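Local coordinates for DUF1881 domain-containing protein (Neurospora crassa, PDB 5Z6D) that is of unknown function but pairs a βγ-crystallin domain with an Ig-like domain, their interface apparently leaving the calcium site of the first inoperative, at residues A[4-16]-A[20-32]. The protein carries 1 engineered substitution. Sequence-based numbering, arbitrary orientation.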
# COMPACT_ATOMS: atom_id res chain seq x y z
N SER A 4 -5.76 -26.89 2.84
CA SER A 4 -4.87 -26.83 4.00
C SER A 4 -3.42 -26.88 3.51
O SER A 4 -2.93 -27.94 3.13
CB SER A 4 -5.16 -27.97 4.97
OG SER A 4 -4.38 -27.86 6.15
N VAL A 5 -2.75 -25.74 3.51
CA VAL A 5 -1.44 -25.66 2.87
C VAL A 5 -0.30 -25.37 3.85
O VAL A 5 -0.54 -25.02 5.01
CB VAL A 5 -1.44 -24.58 1.77
CG1 VAL A 5 -2.54 -24.87 0.76
CG2 VAL A 5 -1.63 -23.21 2.37
N ASP A 6 0.92 -25.56 3.36
CA ASP A 6 2.14 -25.19 4.07
C ASP A 6 1.97 -23.77 4.59
O ASP A 6 1.66 -22.87 3.82
CB ASP A 6 3.35 -25.30 3.14
CG ASP A 6 4.68 -25.33 3.88
OD1 ASP A 6 4.88 -24.53 4.82
OD2 ASP A 6 5.54 -26.16 3.51
N PRO A 7 2.15 -23.57 5.91
CA PRO A 7 1.83 -22.29 6.56
C PRO A 7 2.63 -21.09 6.05
O PRO A 7 2.21 -19.96 6.28
CB PRO A 7 2.15 -22.55 8.03
CG PRO A 7 2.15 -24.03 8.18
CD PRO A 7 2.63 -24.57 6.88
N THR A 8 3.75 -21.32 5.38
CA THR A 8 4.54 -20.20 4.86
C THR A 8 4.45 -20.17 3.34
O THR A 8 5.30 -19.59 2.67
CB THR A 8 6.01 -20.30 5.31
OG1 THR A 8 6.54 -21.57 4.91
CG2 THR A 8 6.10 -20.17 6.82
N LYS A 9 3.42 -20.81 2.80
CA LYS A 9 3.22 -20.84 1.36
C LYS A 9 1.83 -20.31 1.04
O LYS A 9 1.01 -20.16 1.93
CB LYS A 9 3.40 -22.26 0.81
CG LYS A 9 4.85 -22.65 0.47
CD LYS A 9 5.76 -22.68 1.70
CE LYS A 9 7.23 -22.52 1.33
NZ LYS A 9 8.07 -22.11 2.49
N VAL A 10 1.60 -19.98 -0.23
CA VAL A 10 0.27 -19.67 -0.72
C VAL A 10 0.15 -20.40 -2.05
O VAL A 10 1.15 -20.65 -2.72
CB VAL A 10 0.01 -18.13 -0.89
CG1 VAL A 10 0.26 -17.38 0.42
CG2 VAL A 10 0.85 -17.55 -2.03
N ILE A 11 -1.06 -20.80 -2.41
CA ILE A 11 -1.25 -21.43 -3.69
C ILE A 11 -2.27 -20.67 -4.48
O ILE A 11 -3.39 -20.44 -4.01
CB ILE A 11 -1.71 -22.91 -3.57
CG1 ILE A 11 -0.82 -23.68 -2.58
CG2 ILE A 11 -1.71 -23.55 -4.94
CD1 ILE A 11 -1.14 -25.16 -2.51
N PHE A 12 -1.88 -20.25 -5.67
CA PHE A 12 -2.80 -19.58 -6.57
C PHE A 12 -3.41 -20.59 -7.52
O PHE A 12 -2.73 -21.42 -8.09
CB PHE A 12 -2.10 -18.47 -7.34
CG PHE A 12 -1.93 -17.20 -6.56
CD1 PHE A 12 -2.96 -16.28 -6.47
CD2 PHE A 12 -0.73 -16.92 -5.91
CE1 PHE A 12 -2.80 -15.10 -5.75
CE2 PHE A 12 -0.56 -15.75 -5.19
CZ PHE A 12 -1.58 -14.84 -5.11
N TYR A 13 -4.71 -20.51 -7.70
CA TYR A 13 -5.38 -21.44 -8.56
C TYR A 13 -5.94 -20.73 -9.78
O TYR A 13 -6.46 -19.59 -9.70
CB TYR A 13 -6.49 -22.18 -7.80
CG TYR A 13 -6.00 -22.98 -6.60
CD1 TYR A 13 -5.63 -24.32 -6.72
CD2 TYR A 13 -5.91 -22.39 -5.34
CE1 TYR A 13 -5.18 -25.04 -5.62
CE2 TYR A 13 -5.46 -23.09 -4.24
CZ TYR A 13 -5.10 -24.42 -4.38
OH TYR A 13 -4.66 -25.10 -3.26
N GLN A 14 -5.85 -21.46 -10.89
CA GLN A 14 -6.37 -21.06 -12.18
C GLN A 14 -7.89 -20.93 -12.21
O GLN A 14 -8.43 -20.09 -12.93
CB GLN A 14 -5.90 -22.08 -13.23
CG GLN A 14 -6.85 -22.37 -14.35
CD GLN A 14 -6.61 -23.74 -14.96
OE1 GLN A 14 -6.60 -24.76 -14.26
NE2 GLN A 14 -6.39 -23.78 -16.27
N LYS A 15 -8.60 -21.73 -11.42
CA LYS A 15 -10.05 -21.61 -11.34
C LYS A 15 -10.48 -21.13 -9.96
O LYS A 15 -9.68 -21.12 -9.02
CB LYS A 15 -10.72 -22.94 -11.68
CG LYS A 15 -10.04 -23.69 -12.82
CD LYS A 15 -11.06 -24.36 -13.72
CE LYS A 15 -10.46 -25.56 -14.44
NZ LYS A 15 -10.15 -26.67 -13.50
N LYS A 16 -11.75 -20.73 -9.85
CA LYS A 16 -12.30 -20.31 -8.56
C LYS A 16 -12.44 -21.50 -7.62
O LYS A 16 -12.35 -22.65 -8.04
CB LYS A 16 -13.66 -19.63 -8.76
CG LYS A 16 -13.61 -18.33 -9.55
CD LYS A 16 -14.99 -17.75 -9.77
CE LYS A 16 -14.90 -16.39 -10.46
NZ LYS A 16 -16.21 -15.74 -10.62
N GLY A 20 -8.24 -27.22 -9.67
CA GLY A 20 -7.07 -27.27 -10.53
C GLY A 20 -5.80 -27.47 -9.71
O GLY A 20 -5.84 -27.54 -8.48
N SER A 21 -4.66 -27.55 -10.39
CA SER A 21 -3.39 -27.91 -9.75
C SER A 21 -2.82 -26.80 -8.86
O SER A 21 -2.35 -27.06 -7.75
CB SER A 21 -2.36 -28.29 -10.81
OG SER A 21 -1.18 -28.82 -10.22
N GLY A 22 -2.85 -25.56 -9.35
CA GLY A 22 -2.34 -24.44 -8.58
C GLY A 22 -0.83 -24.24 -8.64
O GLY A 22 -0.06 -25.20 -8.73
N ASP A 23 -0.42 -22.98 -8.59
CA ASP A 23 0.99 -22.58 -8.53
C ASP A 23 1.34 -22.14 -7.11
O ASP A 23 0.70 -21.23 -6.56
CB ASP A 23 1.28 -21.46 -9.52
CG ASP A 23 1.09 -21.90 -10.96
OD1 ASP A 23 1.12 -23.12 -11.22
OD2 ASP A 23 0.92 -21.02 -11.83
N THR A 24 2.34 -22.78 -6.52
CA THR A 24 2.73 -22.49 -5.14
C THR A 24 3.80 -21.39 -5.07
O THR A 24 4.74 -21.38 -5.86
CB THR A 24 3.24 -23.76 -4.45
OG1 THR A 24 2.23 -24.78 -4.53
CG2 THR A 24 3.56 -23.50 -2.98
N TYR A 25 3.65 -20.48 -4.11
CA TYR A 25 4.61 -19.40 -3.87
C TYR A 25 5.00 -19.31 -2.38
O TYR A 25 4.18 -19.53 -1.50
CB TYR A 25 4.03 -18.07 -4.36
CG TYR A 25 3.77 -18.00 -5.85
CD1 TYR A 25 4.72 -17.49 -6.73
CD2 TYR A 25 2.55 -18.42 -6.38
CE1 TYR A 25 4.47 -17.42 -8.09
CE2 TYR A 25 2.29 -18.35 -7.74
CZ TYR A 25 3.26 -17.87 -8.59
OH TYR A 25 3.00 -17.80 -9.93
N ALA A 26 6.25 -18.96 -2.11
CA ALA A 26 6.75 -18.93 -0.73
C ALA A 26 6.93 -17.52 -0.19
O ALA A 26 7.07 -16.58 -0.96
CB ALA A 26 8.09 -19.68 -0.65
N VAL A 27 6.94 -17.40 1.13
CA VAL A 27 7.24 -16.13 1.78
C VAL A 27 8.58 -15.60 1.26
O VAL A 27 9.55 -16.36 1.15
CB VAL A 27 7.28 -16.27 3.29
CG1 VAL A 27 7.90 -15.05 3.93
CG2 VAL A 27 5.85 -16.47 3.81
N GLY A 28 8.61 -14.32 0.91
CA GLY A 28 9.78 -13.74 0.28
C GLY A 28 9.68 -13.56 -1.23
O GLY A 28 10.49 -12.85 -1.84
N GLN A 29 8.74 -14.24 -1.88
CA GLN A 29 8.60 -14.10 -3.32
C GLN A 29 7.82 -12.86 -3.69
O GLN A 29 6.78 -12.55 -3.11
CB GLN A 29 7.92 -15.31 -3.95
CG GLN A 29 8.85 -16.51 -4.11
CD GLN A 29 8.24 -17.59 -4.99
OE1 GLN A 29 7.78 -18.62 -4.50
NE2 GLN A 29 8.23 -17.35 -6.29
N ASP A 30 8.38 -12.16 -4.67
CA ASP A 30 7.80 -10.95 -5.22
C ASP A 30 7.61 -11.23 -6.70
O ASP A 30 8.58 -11.52 -7.41
CB ASP A 30 8.72 -9.77 -4.97
CG ASP A 30 8.12 -8.44 -5.38
OD1 ASP A 30 7.64 -8.32 -6.52
OD2 ASP A 30 8.16 -7.50 -4.55
N VAL A 31 6.37 -11.16 -7.16
CA VAL A 31 6.01 -11.61 -8.49
C VAL A 31 5.27 -10.54 -9.28
O VAL A 31 4.25 -10.01 -8.82
CB VAL A 31 5.14 -12.87 -8.43
CG1 VAL A 31 4.69 -13.27 -9.83
CG2 VAL A 31 5.88 -14.01 -7.73
N SER A 32 5.77 -10.24 -10.47
CA SER A 32 5.12 -9.31 -11.38
C SER A 32 4.73 -10.02 -12.67
O SER A 32 5.51 -10.80 -13.22
CB SER A 32 6.06 -8.13 -11.69
OG SER A 32 6.24 -7.30 -10.56
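F12 and Y25 meet on the inward face of the first β-hairpin of the βγ-crystallin domain, an example of how antiparallel strands sort their side chains onto two faces. CD2 of Y25 lies at the edge of the F12 ring, 3.6 Å from F12 CD2, with the ring planes at 79°. Beside them V10 CG2 rests against Y25 CB. The other face carries K9, I11, T24 and A26. K9 CG touches T24 CG2; beyond it the chain bends at chi2 (65°), bringing CE to 3.6 Å from A26 CB, and NZ reaches T8 OG1 at 2.9 Å. Shortening K9 to alanine is likely to uncover the A26 methyl and leave the T8 hydroxyl without its ammonium partner. Reciprocal backbone N-H...O hydrogen bonds make V10–Y25 and F12–D23 hydrogen-bonded antiparallel pairs, and V27 N donates to T8 O. Further out, Y41 stacks on F12 and hydrogen-bonds both Y25 OH and D23 OD2, while F83 of strand 82-87 meets Y25 edge-to-face, tying the hairpin to the facing sheet. Where the loop joins the two strands, I11 CG2 sits 3.5 Å above one face of the Y13 ring, offset toward its rim, and also touches G22 CA at 3.8 Å.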